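Local coordinates for protein leucine--trna ligase (Agrobacterium radiobacter, PDB 5AH5) that probably joins leucine to its cognate tRNA at the expense of ATP, as a class I aminoacyl-tRNA synthetase carrying an editing domain, at residues Y130-A133 / Q134-F138; S537-I540 / T541-H545. All coordinates share one frame; numbering follows the deposited sequence.

Contact 1. Residues Y130-A133 / Q134-F138; sequences YVLA and QQKLF
Gln134 sits one helical turn after Tyr130, and its side-chain amide brings OE1 to the rim of the tyrosine ring, close to the ring plane, 3.4 Å from Tyr130 CE1. Ring and amide planes stand 77° apart, so the two groups meet at an edge and do not stack. Tyr130 swings its ring forward along the helix because CG lies opposite the backbone N (chi1 -159°), beside the carbonyl carbon. The amide is gripped at both ends: OE1 accepts from Trp495 NE1 and NE2 donates to Asp492 OD1, while Tyr130 OH is bonded to Asp492 O, which ties both side chains to the helix 489-492 region. The backbones of the same two residues are joined by the bond from Gln134 N to Tyr130 O, 2.8 Å long. Ala133, small and buried, continues the ladder through its carbonyl, with Leu137 N 2.9 Å from Ala133 O, and lets its methyl pack on the Trp495 side chain. On another flank Leu132 and Lys136 run side by side; Leu132 CD1 lies 3.5 Å from Lys136 CE, near the far end of the extended lysine chain, while NZ goes on to Pro506 O. Val131 CG1 likewise packs on the Gln135 amide, 3.6 Å from Gln135 CD, and that amide bonds Ile447 N and Pro426 O. The regular i to i+4 ladder of helix 128-143 therefore serves as a scaffold from which buried glutamine amides, satisfied at both ends and fixed in rotation, join the helix to the surrounding chain.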
ATOM      1  N   TYR B 130      -1.257 -16.609  16.053  1.00 27.33           N
ATOM      2  CA  TYR B 130      -1.641 -15.232  15.690  1.00 22.20           C
ATOM      3  C   TYR B 130      -2.833 -14.750  16.445  1.00 21.42           C
ATOM      4  O   TYR B 130      -2.861 -13.610  16.984  1.00 22.45           O
ATOM      5  CB  TYR B 130      -1.874 -15.146  14.183  1.00 23.56           C
ATOM      6  CG  TYR B 130      -1.758 -13.741  13.666  1.00 23.71           C
ATOM      7  CD1 TYR B 130      -2.836 -12.881  13.703  1.00 24.98           C
ATOM      8  CD2 TYR B 130      -0.562 -13.285  13.108  1.00 25.14           C
ATOM      9  CE1 TYR B 130      -2.744 -11.596  13.190  1.00 28.36           C
ATOM     10  CE2 TYR B 130      -0.433 -11.972  12.620  1.00 27.57           C
ATOM     11  CZ  TYR B 130      -1.508 -11.139  12.651  1.00 26.83           C
ATOM     12  OH  TYR B 130      -1.394  -9.867  12.160  1.00 28.62           O
ATOM     13  N   VAL B 131      -3.831 -15.627  16.604  1.00 22.62           N
ATOM     14  CA  VAL B 131      -5.008 -15.250  17.407  1.00 20.50           C
ATOM     15  C   VAL B 131      -4.649 -14.871  18.835  1.00 21.04           C
ATOM     16  O   VAL B 131      -5.146 -13.871  19.385  1.00 22.46           O
ATOM     17  CB  VAL B 131      -6.019 -16.458  17.400  1.00 21.80           C
ATOM     18  CG1 VAL B 131      -7.141 -16.257  18.372  1.00 20.16           C
ATOM     19  CG2 VAL B 131      -6.583 -16.651  16.026  1.00 24.24           C
ATOM     20  N   LEU B 132      -3.783 -15.665  19.453  1.00 23.23           N
ATOM     21  CA  LEU B 132      -3.273 -15.369  20.843  1.00 24.38           C
ATOM     22  C   LEU B 132      -2.680 -13.947  20.905  1.00 25.25           C
ATOM     23  O   LEU B 132      -3.115 -13.020  21.672  1.00 27.59           O
ATOM     24  CB  LEU B 132      -2.196 -16.455  21.239  1.00 24.76           C
ATOM     25  CG  LEU B 132      -1.391 -16.187  22.541  1.00 27.93           C
ATOM     26  CD1 LEU B 132      -2.297 -15.935  23.748  1.00 31.94           C
ATOM     27  CD2 LEU B 132      -0.457 -17.350  22.838  1.00 30.72           C
ATOM     28  N   ALA B 133      -1.759 -13.705  19.981  1.00 26.66           N
ATOM     29  CA  ALA B 133      -1.187 -12.353  19.884  1.00 25.17           C
ATOM     30  C   ALA B 133      -2.197 -11.260  19.700  1.00 23.46           C
ATOM     31  O   ALA B 133      -2.178 -10.245  20.417  1.00 23.82           O
ATOM     32  CB  ALA B 133      -0.153 -12.324  18.784  1.00 28.68           C
ATOM     33  N   GLN B 134      -3.166 -11.452  18.813  1.00 23.56           N
ATOM     34  CA  GLN B 134      -4.102 -10.368  18.565  1.00 23.50           C
ATOM     35  C   GLN B 134      -5.042 -10.152  19.708  1.00 22.59           C
ATOM     36  O   GLN B 134      -5.442  -9.021  19.991  1.00 25.47           O
ATOM     37  CB  GLN B 134      -4.886 -10.677  17.285  1.00 27.19           C
ATOM     38  CG  GLN B 134      -5.732  -9.524  16.777  1.00 29.91           C
ATOM     39  CD  GLN B 134      -5.964  -9.623  15.265  1.00 31.03           C
ATOM     40  OE1 GLN B 134      -5.028  -9.463  14.481  1.00 33.26           O
ATOM     41  NE2 GLN B 134      -7.186  -9.933  14.861  1.00 27.99           N
ATOM     42  N   GLN B 135      -5.409 -11.247  20.395  1.00 25.78           N
ATOM     43  CA  GLN B 135      -6.302 -11.154  21.554  1.00 23.87           C
ATOM     44  C   GLN B 135      -5.600 -10.410  22.658  1.00 23.74           C
ATOM     45  O   GLN B 135      -6.202  -9.547  23.294  1.00 26.49           O
ATOM     46  CB  GLN B 135      -6.821 -12.525  21.963  1.00 24.74           C
ATOM     47  CG  GLN B 135      -7.820 -13.073  20.940  1.00 27.79           C
ATOM     48  CD  GLN B 135      -8.297 -14.504  21.238  1.00 28.04           C
ATOM     49  OE1 GLN B 135      -7.648 -15.296  21.939  1.00 26.81           O
ATOM     50  NE2 GLN B 135      -9.441 -14.830  20.690  1.00 28.36           N
ATOM     51  N   LYS B 136      -4.312 -10.647  22.822  1.00 26.10           N
ATOM     52  CA  LYS B 136      -3.550  -9.843  23.806  1.00 30.32           C
ATOM     53  C   LYS B 136      -3.510  -8.424  23.465  1.00 28.68           C
ATOM     54  O   LYS B 136      -3.743  -7.555  24.339  1.00 30.85           O
ATOM     55  CB  LYS B 136      -2.129 -10.318  23.986  1.00 31.19           C
ATOM     56  CG  LYS B 136      -2.024 -11.688  24.581  1.00 36.20           C
ATOM     57  CD  LYS B 136      -0.553 -12.016  24.769  1.00 41.79           C
ATOM     58  CE  LYS B 136      -0.362 -13.407  25.279  1.00 46.80           C
ATOM     59  NZ  LYS B 136       0.957 -13.524  25.950  1.00 53.47           N
ATOM     60  N   LEU B 137      -3.244  -8.138  22.183  1.00 32.10           N
ATOM     61  CA  LEU B 137      -3.254  -6.740  21.751  1.00 31.71           C
ATOM     62  C   LEU B 137      -4.635  -6.122  21.942  1.00 30.00           C
ATOM     63  O   LEU B 137      -4.756  -4.998  22.392  1.00 30.68           O
ATOM     64  CB  LEU B 137      -2.834  -6.609  20.284  1.00 35.79           C
ATOM     65  CG  LEU B 137      -1.357  -6.764  19.915  1.00 36.00           C
ATOM     66  CD1 LEU B 137      -1.252  -6.333  18.456  1.00 38.02           C
ATOM     67  CD2 LEU B 137      -0.468  -5.913  20.788  1.00 37.04           C
ATOM     68  N   PHE B 138      -5.697  -6.870  21.611  1.00 32.21           N
ATOM     69  CA  PHE B 138      -7.062  -6.316  21.775  1.00 28.17           C
ATOM     70  C   PHE B 138      -7.287  -5.942  23.232  1.00 27.22           C
ATOM     71  O   PHE B 138      -7.804  -4.850  23.524  1.00 26.25           O
ATOM     72  CB  PHE B 138      -8.078  -7.313  21.302  1.00 28.60           C
ATOM     73  CG  PHE B 138      -9.502  -6.873  21.474  1.00 31.98           C
ATOM     74  CD1 PHE B 138     -10.130  -6.907  22.733  1.00 32.99           C
ATOM     75  CD2 PHE B 138     -10.270  -6.516  20.367  1.00 32.00           C
ATOM     76  CE1 PHE B 138     -11.457  -6.499  22.869  1.00 32.39           C
ATOM     77  CE2 PHE B 138     -11.602  -6.166  20.509  1.00 32.27           C
ATOM     78  CZ  PHE B 138     -12.184  -6.139  21.757  1.00 33.17           C
TER

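Contact 2. Residues S537-I540 / T541-H545; sequences SRFI and TKVLH
The hydroxyl of Thr541 turns back on its own helix and donates to the carbonyl of the preceding turn, with OG1 2.8 Å from Ser537 O. The amide of the same residue also reaches that oxygen, Thr541 N lying 3.1 Å from Ser537 O, and the two donors come from opposite faces of the carbonyl plane. With chi1 at -63°, OG1 stands beside the backbone N, which lets one residue supply both bonds. A turn further on, Ile540 and Leu544 meet obliquely through methyls, Ile540 CG2 being 3.7 Å from Leu544 CD1, beside the backbone bond of Leu544 N to Ile540 O. Phe539 is approached by Val543, whose CG2 comes within 3.4 Å of Phe539 CE1. The remaining pair is polar: Arg538 and Lys542 lie alongside each other, the guanidinium NH2 4.0 Å from Lys542 CE and 4.3 Å from Lys542 NZ.

What positions these groups lies in the next shell. Phe539 meets Tyr196 edge-to-face and rests on Trp415, which Ile540 also touches, while Val543 and Leu544 face Leu141 and Leu137 of helix 128-143. The two basic ends converge on Glu554 OE2, with which both form salt bridges; Lys542 NZ also pairs with Asp203 and Asp553, and Arg538 NH1 bonds Leu200 O and Gln218 OE1. The proximity of the two cations is thus probably offset by shared carboxylates, which would favour a charged lysine although the site is buried. Helix 533-546, the crossover between parallel strands 520-524 and 556-560, accordingly has hydrocarbon contacts toward helix 128-143 and an ionic network that includes the segment leading into strand 556-560.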
ATOM      1  N   SER B 537      -3.377   0.518   9.335  1.00 31.55           N
ATOM      2  CA  SER B 537      -1.957   0.229   9.630  1.00 30.96           C
ATOM      3  C   SER B 537      -1.195   1.454  10.156  1.00 33.08           C
ATOM      4  O   SER B 537      -0.394   1.341  11.111  1.00 27.73           O
ATOM      5  CB  SER B 537      -1.263  -0.322   8.363  1.00 34.84           C
ATOM      6  OG  SER B 537      -1.248   0.651   7.317  1.00 31.38           O
ATOM      7  N   ARG B 538      -1.429   2.631   9.559  1.00 30.60           N
ATOM      8  CA  ARG B 538      -0.788   3.817  10.106  1.00 31.60           C
ATOM      9  C   ARG B 538      -1.365   4.102  11.495  1.00 31.69           C
ATOM     10  O   ARG B 538      -0.627   4.434  12.420  1.00 29.53           O
ATOM     11  CB  ARG B 538      -0.925   5.029   9.190  1.00 29.77           C
ATOM     12  CG  ARG B 538      -0.245   4.852   7.835  1.00 30.00           C
ATOM     13  CD  ARG B 538      -0.524   6.085   6.953  1.00 32.18           C
ATOM     14  NE  ARG B 538       0.029   7.254   7.660  1.00 31.83           N
ATOM     15  CZ  ARG B 538      -0.601   8.396   7.943  1.00 33.45           C
ATOM     16  NH1 ARG B 538      -1.820   8.678   7.487  1.00 35.65           N
ATOM     17  NH2 ARG B 538       0.046   9.306   8.665  1.00 36.39           N
ATOM     18  N   PHE B 539      -2.675   3.951  11.650  1.00 30.40           N
ATOM     19  CA  PHE B 539      -3.306   4.217  12.942  1.00 31.54           C
ATOM     20  C   PHE B 539      -2.778   3.266  14.047  1.00 30.76           C
ATOM     21  O   PHE B 539      -2.401   3.687  15.141  1.00 29.60           O
ATOM     22  CB  PHE B 539      -4.836   4.118  12.811  1.00 35.58           C
ATOM     23  CG  PHE B 539      -5.557   3.994  14.125  1.00 34.69           C
ATOM     24  CD1 PHE B 539      -5.352   4.914  15.138  1.00 36.50           C
ATOM     25  CD2 PHE B 539      -6.455   2.956  14.343  1.00 39.89           C
ATOM     26  CE1 PHE B 539      -6.025   4.822  16.349  1.00 40.18           C
ATOM     27  CE2 PHE B 539      -7.121   2.835  15.565  1.00 39.67           C
ATOM     28  CZ  PHE B 539      -6.909   3.776  16.565  1.00 37.36           C
ATOM     29  N   ILE B 540      -2.680   1.997  13.729  1.00 27.61           N
ATOM     30  CA  ILE B 540      -2.344   1.001  14.768  1.00 31.23           C
ATOM     31  C   ILE B 540      -0.863   1.124  15.098  1.00 28.53           C
ATOM     32  O   ILE B 540      -0.470   0.845  16.240  1.00 27.41           O
ATOM     33  CB  ILE B 540      -2.823  -0.431  14.376  1.00 28.78           C
ATOM     34  CG1 ILE B 540      -4.347  -0.512  14.526  1.00 32.36           C
ATOM     35  CG2 ILE B 540      -2.163  -1.565  15.145  1.00 27.25           C
ATOM     36  CD1 ILE B 540      -4.875  -0.226  15.902  1.00 34.13           C
ATOM     37  N   THR B 541      -0.056   1.620  14.142  1.00 27.15           N
ATOM     38  CA  THR B 541       1.379   1.822  14.405  1.00 25.44           C
ATOM     39  C   THR B 541       1.589   2.917  15.443  1.00 27.09           C
ATOM     40  O   THR B 541       2.341   2.757  16.406  1.00 29.54           O
ATOM     41  CB  THR B 541       2.141   2.006  13.090  1.00 29.62           C
ATOM     42  OG1 THR B 541       2.023   0.783  12.327  1.00 28.70           O
ATOM     43  CG2 THR B 541       3.658   2.315  13.351  1.00 28.94           C
ATOM     44  N   LYS B 542       0.825   3.988  15.320  1.00 29.32           N
ATOM     45  CA  LYS B 542       0.885   5.073  16.283  1.00 31.22           C
ATOM     46  C   LYS B 542       0.396   4.626  17.654  1.00 33.06           C
ATOM     47  O   LYS B 542       0.976   4.948  18.672  1.00 42.24           O
ATOM     48  CB  LYS B 542       0.062   6.252  15.749  1.00 31.78           C
ATOM     49  CG  LYS B 542       0.640   6.783  14.411  1.00 32.16           C
ATOM     50  CD  LYS B 542       0.003   8.063  13.974  1.00 34.35           C
ATOM     51  CE  LYS B 542       0.486   8.549  12.600  1.00 38.74           C
ATOM     52  NZ  LYS B 542       1.979   8.630  12.490  1.00 40.03           N
ATOM     53  N   VAL B 543      -0.687   3.885  17.679  1.00 33.31           N
ATOM     54  CA  VAL B 543      -1.212   3.342  18.929  1.00 34.80           C
ATOM     55  C   VAL B 543      -0.133   2.484  19.597  1.00 31.26           C
ATOM     56  O   VAL B 543       0.181   2.710  20.752  1.00 32.80           O
ATOM     57  CB  VAL B 543      -2.531   2.541  18.710  1.00 32.25           C
ATOM     58  CG1 VAL B 543      -2.922   1.802  19.982  1.00 37.76           C
ATOM     59  CG2 VAL B 543      -3.633   3.469  18.307  1.00 31.00           C
ATOM     60  N   LEU B 544       0.455   1.537  18.861  1.00 28.12           N
ATOM     61  CA  LEU B 544       1.438   0.661  19.440  1.00 30.24           C
ATOM     62  C   LEU B 544       2.716   1.387  19.834  1.00 34.62           C
ATOM     63  O   LEU B 544       3.399   0.987  20.797  1.00 32.91           O
ATOM     64  CB  LEU B 544       1.759  -0.545  18.500  1.00 33.59           C
ATOM     65  CG  LEU B 544       0.579  -1.475  18.169  1.00 32.96           C
ATOM     66  CD1 LEU B 544       0.940  -2.438  17.037  1.00 34.69           C
ATOM     67  CD2 LEU B 544       0.107  -2.231  19.415  1.00 35.90           C
ATOM     68  N   HIS B 545       3.049   2.437  19.095  1.00 36.26           N
ATOM     69  CA  HIS B 545       4.158   3.333  19.452  1.00 37.17           C
ATOM     70  C   HIS B 545       3.865   3.957  20.819  1.00 35.11           C
ATOM     71  O   HIS B 545       4.572   3.682  21.801  1.00 32.05           O
ATOM     72  CB  HIS B 545       4.347   4.393  18.358  1.00 38.29           C
ATOM     73  CG  HIS B 545       5.410   5.405  18.637  1.00 41.90           C
ATOM     74  ND1 HIS B 545       5.402   6.654  18.060  1.00 50.59           N
ATOM     75  CD2 HIS B 545       6.517   5.362  19.410  1.00 45.31           C
ATOM     76  CE1 HIS B 545       6.460   7.335  18.461  1.00 49.84           C
ATOM     77  NE2 HIS B 545       7.156   6.570  19.274  1.00 45.33           N
TER

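Contact 1 comes first along the chain, on helix 128-143, and contact 2 some four hundred residues later, on helix 533-546; their centres are 15 Å apart. Helix 533-546 connects strands 520-524 and 556-560 of the parallel four-stranded sheet, and Leu137 CD2, 4.0 Å from Leu544 CD2, packs helix 128-143 against this crossover helix. Both helices also touch strands of the antiparallel sheet, residues 134-138 at 425-432 and 486-487, Phe539 and Ile540 at 415-419. Neither contact forms part of the annotated sites; the side chains of Tyr130 and Ser537 lie about 10 Å and 8 Å from the bound leucyl-adenylate analogue.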